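Local coordinates for putative secreted protein (Pseudomonas aeruginosa, PDB 3NPD) that is of unknown function but belongs to a Pseudomonas-specific family of putative secreted virulence factors that are probably regulated by quorum sensing, at residues C74-T77 and G78-Q81. Sequence-based numbering, arbitrary orientation. Where two conformers were deposited one is given.
Sequences CSNT and GYRQ
Asn76 lies flat against the ring of Tyr79, three residues further on, with amide and ring planes 11° apart. From CB outward, each atom of the Asn76 side chain meets Tyr79. Asn76 CB sits 3.8 Å from Tyr79 CD2, and Asn76 CG, held anti to the backbone N (chi1 -175°), stacks over Tyr79 CG and CD2. From there OD1 turns back to the helix and accepts from Tyr79 N at 3.0 Å; the hydrogen bond is fairly straight (162° at the hydrogen), with the donor above the plane of the side-chain carbonyl rather than on a lone pair. The other branch, ND2, rides over the same ring face near the rim, 3.6 Å from Tyr79 CD2, and donates to a sulfonate oxygen of a bound CXS molecule, probably from the crystallisation liquor. Tyr79 itself packs on Leu89 and Tyr91 of strand 88-95.

Arg80 holds the residues before it at two points: its N donates a hydrogen bond to Asn76 O (2.9 Å), and NH1, brought round by a bend at chi3, donates another to Cys74 O (2.8 Å). Cys74 is further tied to Cys112 by a disulfide. One residue on, Gln81 N donates to Thr77 O at 3.2 Å, the next i to i+4 bond of the helix. The Asn76 OD1 bond to Tyr79 N is an asparagine N-cap at the start of helix 77-83, closely following helix 62-74.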
loop_
_atom_site.group_PDB
_atom_site.type_symbol
_atom_site.label_atom_id
_atom_site.label_comp_id
_atom_site.label_asym_id
_atom_site.label_seq_id
_atom_site.Cartn_x
_atom_site.Cartn_y
_atom_site.Cartn_z
ATOM N N CYS A 74 -4.057 9.189 4.626
ATOM C CA CYS A 74 -4.058 10.645 4.536
ATOM C C CYS A 74 -3.786 11.366 5.842
ATOM O O CYS A 74 -3.533 12.577 5.812
ATOM C CB CYS A 74 -5.337 11.132 3.879
ATOM S SG CYS A 74 -5.478 10.490 2.157
ATOM N N SER A 75 -3.919 10.652 6.956
ATOM C CA SER A 75 -3.599 11.166 8.300
ATOM C C SER A 75 -2.286 10.587 8.848
ATOM O O SER A 75 -1.923 10.869 9.985
ATOM C CB SER A 75 -4.757 10.871 9.275
ATOM O OG SER A 75 -4.992 9.480 9.413
ATOM N N ASN A 76 -1.545 9.820 8.042
ATOM C CA ASN A 76 -0.271 9.231 8.464
ATOM C C ASN A 76 0.796 10.275 8.152
ATOM O O ASN A 76 1.015 10.631 6.988
ATOM C CB ASN A 76 -0.029 7.938 7.697
ATOM C CG ASN A 76 1.207 7.173 8.127
ATOM O OD1 ASN A 76 2.341 7.662 8.044
ATOM N ND2 ASN A 76 1.002 5.876 8.429
ATOM N N THR A 77 1.466 10.767 9.186
ATOM C CA THR A 77 2.411 11.879 9.009
ATOM C C THR A 77 3.522 11.540 8.048
ATOM O O THR A 77 3.854 12.353 7.198
ATOM C CB THR A 77 3.022 12.334 10.366
ATOM O OG1 THR A 77 1.975 12.633 11.271
ATOM C CG2 THR A 77 3.887 13.575 10.193
ATOM N N GLY A 78 4.096 10.345 8.194
ATOM C CA GLY A 78 5.174 9.895 7.315
ATOM C C GLY A 78 4.713 9.675 5.880
ATOM O O GLY A 78 5.433 10.023 4.947
ATOM N N TYR A 79 3.525 9.094 5.697
ATOM C CA TYR A 79 3.010 8.930 4.329
ATOM C C TYR A 79 2.716 10.261 3.681
ATOM O O TYR A 79 2.983 10.420 2.481
ATOM C CB TYR A 79 1.806 7.980 4.250
ATOM C CG TYR A 79 2.079 6.528 4.573
ATOM C CD1 TYR A 79 3.387 5.994 4.601
ATOM C CD2 TYR A 79 1.019 5.655 4.867
ATOM C CE1 TYR A 79 3.628 4.648 4.894
ATOM C CE2 TYR A 79 1.266 4.258 5.142
ATOM C CZ TYR A 79 2.590 3.796 5.167
ATOM O OH TYR A 79 2.899 2.486 5.449
ATOM N N ARG A 80 2.190 11.222 4.447
ATOM C CA ARG A 80 1.889 12.546 3.934
ATOM C C ARG A 80 3.173 13.207 3.381
ATOM O O ARG A 80 3.121 13.875 2.358
ATOM C CB ARG A 80 1.261 13.419 5.004
ATOM C CG ARG A 80 -0.216 13.102 5.308
ATOM C CD ARG A 80 -0.713 14.066 6.413
ATOM N NE ARG A 80 -0.946 15.441 5.945
ATOM C CZ ARG A 80 -1.968 15.865 5.177
ATOM N NH1 ARG A 80 -2.904 15.024 4.701
ATOM N NH2 ARG A 80 -2.045 17.161 4.857
ATOM N N GLN A 81 4.307 12.986 4.057
ATOM C CA GLN A 81 5.598 13.511 3.581
ATOM C C GLN A 81 5.969 12.927 2.216
ATOM O O GLN A 81 6.580 13.620 1.396
ATOM C CB GLN A 81 6.722 13.240 4.564
ATOM C CG GLN A 81 6.576 13.973 5.841
ATOM C CD GLN A 81 7.511 13.514 6.939
ATOM O OE1 GLN A 81 8.337 12.627 6.760
ATOM N NE2 GLN A 81 7.364 14.128 8.105
#